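Local coordinates for low temperature requirement C protein (Listeria monocytogenes, PDB 1Y9I) that probably acts as a phosphatidylglycerophosphatase, a lipid phosphatase, and binds a calcium and a magnesium ion within a tetramer of helical subunits, at residues E44-I47 with C48-N51; P83-N86 with I87-D91; A155-L158 with A159-H163. One frame throughout, in Å; residues are numbered along the deposited sequence.

Contact 1 (E44-I47 with C48-N51); sequences ELDI and CRQN
The carbonyl oxygen of Glu44 sits 3.5 Å from Cys48 SG as helix 45-56 gets under way, and the pairs that follow are three or four residues apart, as in successive turns of an alpha helix. Leu45 meets Arg49 twice: its O receives Arg49 N in a backbone bond of 2.8 Å, and its CD2 methyl lies 3.4 Å from Arg49 NH2, the two side chains crossing at about a right angle. Helix 25-36 packs against Leu45, and its Asp26 makes a salt bridge with Arg49 NE.

Asp46 serves two partners. A chi1 of -170° swings its carboxylate away from its own N and beside its carbonyl carbon, facing the next turn. OD1 forms a salt bridge with Arg49 NH1 at 3.0 Å, meeting the guanidinium at its edge, near its plane. OD2 accepts Gln50 NE2 at 2.9 Å, a bent bond (135° at the hydrogen) that arrives from above the carboxylate plane. Held at both oxygens, the carboxylate is probably restrained in its rotation.

Ile47 O is doubly used by Asn51, whose backbone N and ND2 approach from opposite faces of the carbonyl plane. The far end of the amide, OD1, turns to Arg157 of helix 143-160. Ile47 and Asn51 lie side by side, so that Asn51 ND2, while bonded to Ile47 O at 2.9 Å, also rests 3.7 Å from Ile47 CG1.

Contact 2 (P83-N86 with I87-D91); sequences PLQN and IISAD
Pro83 O takes Ile87 N at 2.9 Å in the first of four successive i to i+4 backbone bonds, the last being Ala90 N to Asn86 O, that wind the short helix 84-89. Two apolar pairs lie along it. The Pro83 ring and Ile87 run side by side with CG and CD1 4.1 Å apart, while Leu84 CD1 meets Ile88 CD1 more tightly, at 3.5 Å, the two chains slanting across each other. In both isoleucines CG1 stands anti to the carbonyl carbon (chi1 -66° in Ile87), which sends the long branch back toward the preceding turn. Pro83, Leu84 and Ile87 are also packed by Lys13, Gln70 and Leu10 of a second subunit.

The polar side centres on Ser89. Its OG donates to Gln85 O at 2.8 Å, and its backbone N reaches the same oxygen from the opposite face of the carbonyl plane. A water donates to Ser89 OG and, at 2.8 Å, to Asn86 OD1, accepting a weak bond from Gln85 NE2, whose stronger partner is Ala75 O.

At the far end Ile88 O accepts the hydroxyl of Thr141, a magnesium ligand. Asp91, at positive phi, bonds back through its N to that same Ile88 O at 3.1 Å, one of the two bonds into the last turn that mark a Schellman motif, a common way of closing the C-terminal end of an alpha helix.

Contact 3 (A155-L158 with A159-H163); sequences ASRL and AHSYH
The C-terminal end of helix 143-160 is the setting here: Ser156, Arg157 and Leu158, in its last turn, meet His160, Ser161 and Tyr162 as the chain leaves helical geometry. The side chains of His160 and Ser161 bond back to carbonyls of that turn, and the edge of the Tyr162 ring lies against another.

Ser156 O carries two donors from one residue. His160 N supplies the regular helical bond, and His160 ND1 adds a second of 3.1 Å, nearly straight (162°), from the other face of the carbonyl plane. The imidazole is laid back along the helix by a chi1 of -82°, which sets CG opposite the carbonyl carbon; the accepting oxygen is in the plane of the ring, at its edge, so the ND1 bond should hold the turn of the ring. Ser156 OG itself goes to Tyr109 O, while His160 packs on Leu94 of a third subunit and Arg59 of a fourth, which places this helix end at a subunit interface.

At Arg157 O the main bond comes from Ser161 OG, which donates at 2.8 Å from above the carbonyl plane; Ser161 N is weakly shared between Arg157 O and Leu158 O. The extended side chain of Arg157 reaches across to Asn51 on helix 45-56, although NH1 still passes 3.8 Å from Ser161 OG.

Leu158 O, 2.8 Å from Ser161 N in that weak bond, is also met by the edge of the Tyr162 ring, itself stacked with His40: CD1 is 3.1 Å from Leu158 O, which lies in the ring plane. Leucine and tyrosine side chains run side by side in the same direction, bringing Leu158 CD2 to 3.4 Å from Tyr162 CE1.

Contacts 1 and 3 are neighbours, their centres about 12 Å apart, and they join helix 45-56 to the end of helix 143-160: Asn51 OD1 and Arg157 NH1 lie 2.8 Å apart, a probable hydrogen bond, and Asn51 also packs on Leu158. Contact 2 sits on the opposite side of the chain's centre, its own centre about 35 Å from that of contact 1 and 37 Å from that of contact 3. It is near the metals, with the side chain of Ile87 about 8 Å from the calcium ion. Helix 143-160 runs from the metal site, where Asp144 and Asp145 bind magnesium at its start, to contact 3 at its end.

Contact 1 (E44-I47 with C48-N51)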
ATOM      1  N   GLU A  44      12.059  13.554 -25.234  1.00 27.86           N
ATOM      2  CA  GLU A  44      11.761  14.981 -25.203  1.00 28.95           C
ATOM      3  C   GLU A  44      10.585  15.286 -24.283  1.00 29.09           C
ATOM      4  O   GLU A  44       9.847  14.387 -23.875  1.00 27.58           O
ATOM      5  CB  GLU A  44      11.482  15.494 -26.621  1.00 30.10           C
ATOM      6  CG  GLU A  44      12.691  15.406 -27.547  1.00 32.59           C
ATOM      7  CD  GLU A  44      12.407  15.927 -28.947  1.00 34.85           C
ATOM      8  OE1 GLU A  44      11.426  15.469 -29.567  1.00 36.84           O
ATOM      9  OE2 GLU A  44      13.169  16.793 -29.430  1.00 34.44           O
ATOM     10  N   LEU A  45      10.414  16.564 -23.973  1.00 30.17           N
ATOM     11  CA  LEU A  45       9.362  17.018 -23.070  1.00 31.08           C
ATOM     12  C   LEU A  45       7.919  16.730 -23.482  1.00 30.74           C
ATOM     13  O   LEU A  45       7.087  16.410 -22.635  1.00 29.71           O
ATOM     14  CB  LEU A  45       9.516  18.520 -22.822  1.00 33.24           C
ATOM     15  CG  LEU A  45       8.732  19.084 -21.636  1.00 36.55           C
ATOM     16  CD1 LEU A  45       9.258  18.462 -20.348  1.00 34.39           C
ATOM     17  CD2 LEU A  45       8.871  20.598 -21.591  1.00 36.04           C
ATOM     18  N   ASP A  46       7.618  16.830 -24.771  1.00 29.87           N
ATOM     19  CA  ASP A  46       6.248  16.617 -25.234  1.00 30.48           C
ATOM     20  C   ASP A  46       5.583  15.318 -24.783  1.00 28.68           C
ATOM     21  O   ASP A  46       4.475  15.348 -24.243  1.00 27.93           O
ATOM     22  CB  ASP A  46       6.169  16.711 -26.760  1.00 33.62           C
ATOM     23  CG  ASP A  46       4.734  16.746 -27.263  1.00 36.60           C
ATOM     24  OD1 ASP A  46       4.019  17.725 -26.959  1.00 39.15           O
ATOM     25  OD2 ASP A  46       4.315  15.793 -27.953  1.00 39.53           O
ATOM     26  N   ILE A  47       6.234  14.182 -25.011  1.00 26.23           N
ATOM     27  CA  ILE A  47       5.639  12.913 -24.611  1.00 25.52           C
ATOM     28  C   ILE A  47       5.525  12.833 -23.086  1.00 23.67           C
ATOM     29  O   ILE A  47       4.632  12.176 -22.561  1.00 23.74           O
ATOM     30  CB  ILE A  47       6.451  11.698 -25.146  1.00 27.55           C
ATOM     31  CG1 ILE A  47       5.740  10.392 -24.782  1.00 27.07           C
ATOM     32  CG2 ILE A  47       7.848  11.695 -24.567  1.00 28.89           C
ATOM     33  CD1 ILE A  47       4.374  10.240 -25.405  1.00 31.03           C
ATOM     34  N   CYS A  48       6.427  13.506 -22.379  1.00 23.44           N
ATOM     35  CA  CYS A  48       6.378  13.518 -20.921  1.00 23.13           C
ATOM     36  C   CYS A  48       5.137  14.305 -20.509  1.00 23.63           C
ATOM     37  O   CYS A  48       4.410  13.917 -19.598  1.00 22.11           O
ATOM     38  CB  CYS A  48       7.643  14.172 -20.353  1.00 21.52           C
ATOM     39  SG  CYS A  48       9.166  13.207 -20.616  1.00 23.27           S
ATOM     40  N   ARG A  49       4.895  15.409 -21.211  1.00 25.35           N
ATOM     41  CA  ARG A  49       3.736  16.259 -20.960  1.00 27.50           C
ATOM     42  C   ARG A  49       2.433  15.474 -21.145  1.00 28.01           C
ATOM     43  O   ARG A  49       1.515  15.566 -20.319  1.00 27.53           O
ATOM     44  CB  ARG A  49       3.765  17.449 -21.923  1.00 29.95           C
ATOM     45  CG  ARG A  49       2.619  18.431 -21.769  1.00 36.50           C
ATOM     46  CD  ARG A  49       2.736  19.547 -22.804  1.00 39.54           C
ATOM     47  NE  ARG A  49       4.007  20.259 -22.690  1.00 41.82           N
ATOM     48  CZ  ARG A  49       4.898  20.371 -23.672  1.00 43.20           C
ATOM     49  NH1 ARG A  49       4.667  19.818 -24.857  1.00 44.66           N
ATOM     50  NH2 ARG A  49       6.024  21.037 -23.467  1.00 43.08           N
ATOM     51  N   GLN A  50       2.357  14.701 -22.227  1.00 26.58           N
ATOM     52  CA  GLN A  50       1.166  13.904 -22.527  1.00 26.48           C
ATOM     53  C   GLN A  50       0.867  12.881 -21.432  1.00 25.15           C
ATOM     54  O   GLN A  50      -0.290  12.630 -21.104  1.00 24.74           O
ATOM     55  CB  GLN A  50       1.337  13.162 -23.857  1.00 27.52           C
ATOM     56  CG  GLN A  50       1.389  14.053 -25.088  1.00 31.01           C
ATOM     57  CD  GLN A  50       1.553  13.247 -26.363  1.00 32.70           C
ATOM     58  OE1 GLN A  50       0.772  12.334 -26.634  1.00 34.88           O
ATOM     59  NE2 GLN A  50       2.569  13.579 -27.152  1.00 35.04           N
ATOM     60  N   ASN A  51       1.910  12.273 -20.885  1.00 23.52           N
ATOM     61  CA  ASN A  51       1.711  11.286 -19.833  1.00 22.96           C
ATOM     62  C   ASN A  51       1.246  11.958 -18.544  1.00 21.64           C
ATOM     63  O   ASN A  51       0.470  11.376 -17.786  1.00 21.76           O
ATOM     64  CB  ASN A  51       2.995  10.481 -19.607  1.00 21.68           C
ATOM     65  CG  ASN A  51       3.137   9.323 -20.595  1.00 23.57           C
ATOM     66  OD1 ASN A  51       2.508   8.274 -20.435  1.00 21.13           O
ATOM     67  ND2 ASN A  51       3.956   9.518 -21.629  1.00 21.58           N
TER

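Contact 2 (P83-N86 with I87-D91)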
ATOM      1  N   PRO A  83      -2.442  19.590  17.757  1.00 22.67           N
ATOM      2  CA  PRO A  83      -1.138  19.931  17.183  1.00 21.63           C
ATOM      3  C   PRO A  83      -1.018  19.680  15.674  1.00 22.42           C
ATOM      4  O   PRO A  83       0.062  19.846  15.104  1.00 22.86           O
ATOM      5  CB  PRO A  83      -0.191  19.052  17.980  1.00 22.40           C
ATOM      6  CG  PRO A  83      -0.979  17.794  18.101  1.00 23.02           C
ATOM      7  CD  PRO A  83      -2.382  18.280  18.429  1.00 22.04           C
ATOM      8  N   LEU A  84      -2.111  19.279  15.030  1.00 20.05           N
ATOM      9  CA  LEU A  84      -2.072  19.017  13.592  1.00 20.24           C
ATOM     10  C   LEU A  84      -1.615  20.271  12.853  1.00 20.58           C
ATOM     11  O   LEU A  84      -0.889  20.196  11.862  1.00 21.45           O
ATOM     12  CB  LEU A  84      -3.452  18.584  13.079  1.00 19.15           C
ATOM     13  CG  LEU A  84      -3.524  18.217  11.588  1.00 21.56           C
ATOM     14  CD1 LEU A  84      -2.718  16.950  11.313  1.00 18.79           C
ATOM     15  CD2 LEU A  84      -4.973  18.012  11.181  1.00 19.10           C
ATOM     16  N   GLN A  85      -2.046  21.431  13.346  1.00 22.94           N
ATOM     17  CA  GLN A  85      -1.680  22.707  12.747  1.00 19.99           C
ATOM     18  C   GLN A  85      -0.160  22.878  12.723  1.00 20.18           C
ATOM     19  O   GLN A  85       0.413  23.193  11.679  1.00 23.43           O
ATOM     20  CB  GLN A  85      -2.349  23.859  13.520  1.00 21.49           C
ATOM     21  CG  GLN A  85      -1.917  25.271  13.128  1.00 20.73           C
ATOM     22  CD  GLN A  85      -2.138  25.620  11.661  1.00 21.39           C
ATOM     23  OE1 GLN A  85      -3.216  25.397  11.096  1.00 21.68           O
ATOM     24  NE2 GLN A  85      -1.114  26.196  11.040  1.00 20.94           N
ATOM     25  N   ASN A  86       0.499  22.665  13.861  1.00 22.24           N
ATOM     26  CA  ASN A  86       1.954  22.802  13.914  1.00 23.57           C
ATOM     27  C   ASN A  86       2.649  21.690  13.129  1.00 23.07           C
ATOM     28  O   ASN A  86       3.649  21.929  12.455  1.00 23.11           O
ATOM     29  CB  ASN A  86       2.470  22.764  15.356  1.00 25.86           C
ATOM     30  CG  ASN A  86       2.051  23.975  16.167  1.00 27.41           C
ATOM     31  OD1 ASN A  86       1.950  25.084  15.644  1.00 28.79           O
ATOM     32  ND2 ASN A  86       1.830  23.768  17.461  1.00 29.72           N
ATOM     33  N   ILE A  87       2.113  20.479  13.224  1.00 22.70           N
ATOM     34  CA  ILE A  87       2.699  19.327  12.546  1.00 22.03           C
ATOM     35  C   ILE A  87       2.759  19.503  11.029  1.00 20.53           C
ATOM     36  O   ILE A  87       3.809  19.306  10.414  1.00 21.62           O
ATOM     37  CB  ILE A  87       1.917  18.045  12.900  1.00 20.85           C
ATOM     38  CG1 ILE A  87       2.099  17.738  14.386  1.00 21.88           C
ATOM     39  CG2 ILE A  87       2.393  16.873  12.040  1.00 22.11           C
ATOM     40  CD1 ILE A  87       1.250  16.586  14.890  1.00 24.48           C
ATOM     41  N   ILE A  88       1.638  19.885  10.430  1.00 21.08           N
ATOM     42  CA  ILE A  88       1.573  20.082   8.988  1.00 20.35           C
ATOM     43  C   ILE A  88       2.310  21.340   8.517  1.00 22.34           C
ATOM     44  O   ILE A  88       3.052  21.298   7.537  1.00 17.07           O
ATOM     45  CB  ILE A  88       0.098  20.131   8.506  1.00 21.29           C
ATOM     46  CG1 ILE A  88      -0.539  18.744   8.667  1.00 20.17           C
ATOM     47  CG2 ILE A  88       0.021  20.593   7.061  1.00 20.67           C
ATOM     48  CD1 ILE A  88      -2.021  18.685   8.318  1.00 20.09           C
ATOM     49  N   SER A  89       2.134  22.458   9.215  1.00 22.25           N
ATOM     50  CA  SER A  89       2.802  23.679   8.781  1.00 23.50           C
ATOM     51  C   SER A  89       4.324  23.584   8.912  1.00 24.27           C
ATOM     52  O   SER A  89       5.051  24.220   8.155  1.00 26.59           O
ATOM     53  CB  SER A  89       2.266  24.897   9.553  1.00 24.82           C
ATOM     54  OG  SER A  89       2.606  24.837  10.923  1.00 31.97           O
ATOM     55  N   ALA A  90       4.802  22.771   9.851  1.00 25.44           N
ATOM     56  CA  ALA A  90       6.238  22.613  10.064  1.00 26.32           C
ATOM     57  C   ALA A  90       6.820  21.434   9.288  1.00 26.51           C
ATOM     58  O   ALA A  90       8.015  21.138   9.403  1.00 25.48           O
ATOM     59  CB  ALA A  90       6.525  22.439  11.547  1.00 28.70           C
ATOM     60  N   ASP A  91       5.974  20.758   8.515  1.00 24.32           N
ATOM     61  CA  ASP A  91       6.399  19.603   7.726  1.00 24.50           C
ATOM     62  C   ASP A  91       7.201  18.621   8.584  1.00 23.95           C
ATOM     63  O   ASP A  91       8.288  18.183   8.198  1.00 22.41           O
ATOM     64  CB  ASP A  91       7.230  20.076   6.529  1.00 23.81           C
ATOM     65  CG  ASP A  91       7.464  18.979   5.499  1.00 26.80           C
ATOM     66  OD1 ASP A  91       6.886  17.877   5.641  1.00 25.71           O
ATOM     67  OD2 ASP A  91       8.221  19.229   4.534  1.00 27.71           O
TER
HETATM   68  O   HOH W   1       1.440  26.537  13.252  1.00 33.71           O

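Contact 3 (A155-L158 with A159-H163)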
ATOM      1  N   ALA A 155       5.832   8.757 -15.239  1.00 16.64           N
ATOM      2  CA  ALA A 155       7.021   8.034 -15.699  1.00 17.13           C
ATOM      3  C   ALA A 155       6.700   6.550 -15.870  1.00 18.09           C
ATOM      4  O   ALA A 155       7.227   5.882 -16.767  1.00 18.59           O
ATOM      5  CB  ALA A 155       8.167   8.205 -14.700  1.00 16.12           C
ATOM      6  N   SER A 156       5.835   6.034 -15.002  1.00 17.08           N
ATOM      7  CA  SER A 156       5.432   4.632 -15.065  1.00 17.28           C
ATOM      8  C   SER A 156       4.561   4.382 -16.295  1.00 15.36           C
ATOM      9  O   SER A 156       4.732   3.383 -17.003  1.00 17.55           O
ATOM     10  CB  SER A 156       4.664   4.257 -13.796  1.00 17.10           C
ATOM     11  OG  SER A 156       4.109   2.964 -13.916  1.00 25.89           O
ATOM     12  N   ARG A 157       3.627   5.291 -16.559  1.00 15.84           N
ATOM     13  CA  ARG A 157       2.771   5.127 -17.728  1.00 16.67           C
ATOM     14  C   ARG A 157       3.647   5.122 -18.983  1.00 18.33           C
ATOM     15  O   ARG A 157       3.429   4.339 -19.911  1.00 19.24           O
ATOM     16  CB  ARG A 157       1.740   6.257 -17.813  1.00 17.24           C
ATOM     17  CG  ARG A 157       0.798   6.107 -19.014  1.00 20.03           C
ATOM     18  CD  ARG A 157      -0.234   7.218 -19.090  1.00 21.04           C
ATOM     19  NE  ARG A 157      -1.211   6.957 -20.146  1.00 26.50           N
ATOM     20  CZ  ARG A 157      -0.932   6.982 -21.447  1.00 27.99           C
ATOM     21  NH1 ARG A 157       0.298   7.264 -21.859  1.00 26.44           N
ATOM     22  NH2 ARG A 157      -1.879   6.705 -22.338  1.00 29.77           N
ATOM     23  N   LEU A 158       4.646   5.997 -18.996  1.00 18.24           N
ATOM     24  CA  LEU A 158       5.571   6.099 -20.118  1.00 19.74           C
ATOM     25  C   LEU A 158       6.310   4.767 -20.283  1.00 21.38           C
ATOM     26  O   LEU A 158       6.413   4.241 -21.390  1.00 22.22           O
ATOM     27  CB  LEU A 158       6.562   7.245 -19.863  1.00 21.73           C
ATOM     28  CG  LEU A 158       7.587   7.629 -20.936  1.00 25.89           C
ATOM     29  CD1 LEU A 158       8.197   8.984 -20.596  1.00 27.81           C
ATOM     30  CD2 LEU A 158       8.668   6.568 -21.026  1.00 28.94           C
ATOM     31  N   ALA A 159       6.822   4.223 -19.182  1.00 21.32           N
ATOM     32  CA  ALA A 159       7.540   2.950 -19.234  1.00 22.12           C
ATOM     33  C   ALA A 159       6.672   1.877 -19.885  1.00 24.40           C
ATOM     34  O   ALA A 159       7.148   1.103 -20.723  1.00 24.25           O
ATOM     35  CB  ALA A 159       7.949   2.515 -17.837  1.00 24.19           C
ATOM     36  N   HIS A 160       5.398   1.832 -19.500  1.00 24.50           N
ATOM     37  CA  HIS A 160       4.477   0.851 -20.068  1.00 29.14           C
ATOM     38  C   HIS A 160       4.197   1.130 -21.539  1.00 31.22           C
ATOM     39  O   HIS A 160       3.838   0.224 -22.290  1.00 32.14           O
ATOM     40  CB  HIS A 160       3.145   0.838 -19.311  1.00 29.81           C
ATOM     41  CG  HIS A 160       3.163   0.016 -18.060  1.00 33.07           C
ATOM     42  ND1 HIS A 160       3.600   0.509 -16.849  1.00 35.83           N
ATOM     43  CD2 HIS A 160       2.809  -1.272 -17.835  1.00 34.44           C
ATOM     44  CE1 HIS A 160       3.513  -0.439 -15.933  1.00 35.08           C
ATOM     45  NE2 HIS A 160       3.037  -1.529 -16.505  1.00 34.85           N
ATOM     46  N   SER A 161       4.365   2.383 -21.946  1.00 34.23           N
ATOM     47  CA  SER A 161       4.114   2.775 -23.329  1.00 37.20           C
ATOM     48  C   SER A 161       5.045   2.109 -24.339  1.00 38.99           C
ATOM     49  O   SER A 161       4.908   2.322 -25.541  1.00 41.97           O
ATOM     50  CB  SER A 161       4.216   4.299 -23.473  1.00 37.01           C
ATOM     51  OG  SER A 161       3.235   4.958 -22.685  1.00 36.81           O
ATOM     52  N   TYR A 162       5.986   1.303 -23.860  1.00 40.72           N
ATOM     53  CA  TYR A 162       6.922   0.624 -24.756  1.00 41.82           C
ATOM     54  C   TYR A 162       6.664  -0.883 -24.855  1.00 43.40           C
ATOM     55  O   TYR A 162       7.352  -1.595 -25.593  1.00 45.36           O
ATOM     56  CB  TYR A 162       8.363   0.875 -24.298  1.00 39.89           C
ATOM     57  CG  TYR A 162       8.810   2.317 -24.425  1.00 39.34           C
ATOM     58  CD1 TYR A 162       8.156   3.337 -23.736  1.00 39.05           C
ATOM     59  CD2 TYR A 162       9.897   2.661 -25.231  1.00 39.89           C
ATOM     60  CE1 TYR A 162       8.574   4.667 -23.841  1.00 39.72           C
ATOM     61  CE2 TYR A 162      10.323   3.985 -25.346  1.00 39.04           C
ATOM     62  CZ  TYR A 162       9.658   4.984 -24.648  1.00 39.81           C
ATOM     63  OH  TYR A 162      10.074   6.294 -24.755  1.00 40.24           O
ATOM     64  N   HIS A 163       5.674  -1.363 -24.111  1.00 44.93           N
ATOM     65  CA  HIS A 163       5.313  -2.781 -24.119  1.00 45.94           C
ATOM     66  C   HIS A 163       3.804  -2.948 -24.207  1.00 46.77           C
ATOM     67  O   HIS A 163       3.298  -3.919 -24.776  1.00 47.43           O
ATOM     68  CB  HIS A 163       5.809  -3.472 -22.846  1.00 45.38           C
ATOM     69  CG  HIS A 163       7.242  -3.894 -22.901  1.00 44.99           C
ATOM     70  ND1 HIS A 163       8.289  -2.999 -22.831  1.00 45.10           N
ATOM     71  CD2 HIS A 163       7.804  -5.122 -23.021  1.00 45.18           C
ATOM     72  CE1 HIS A 163       9.433  -3.658 -22.904  1.00 44.58           C
ATOM     73  NE2 HIS A 163       9.165  -4.946 -23.019  1.00 45.26           N
TER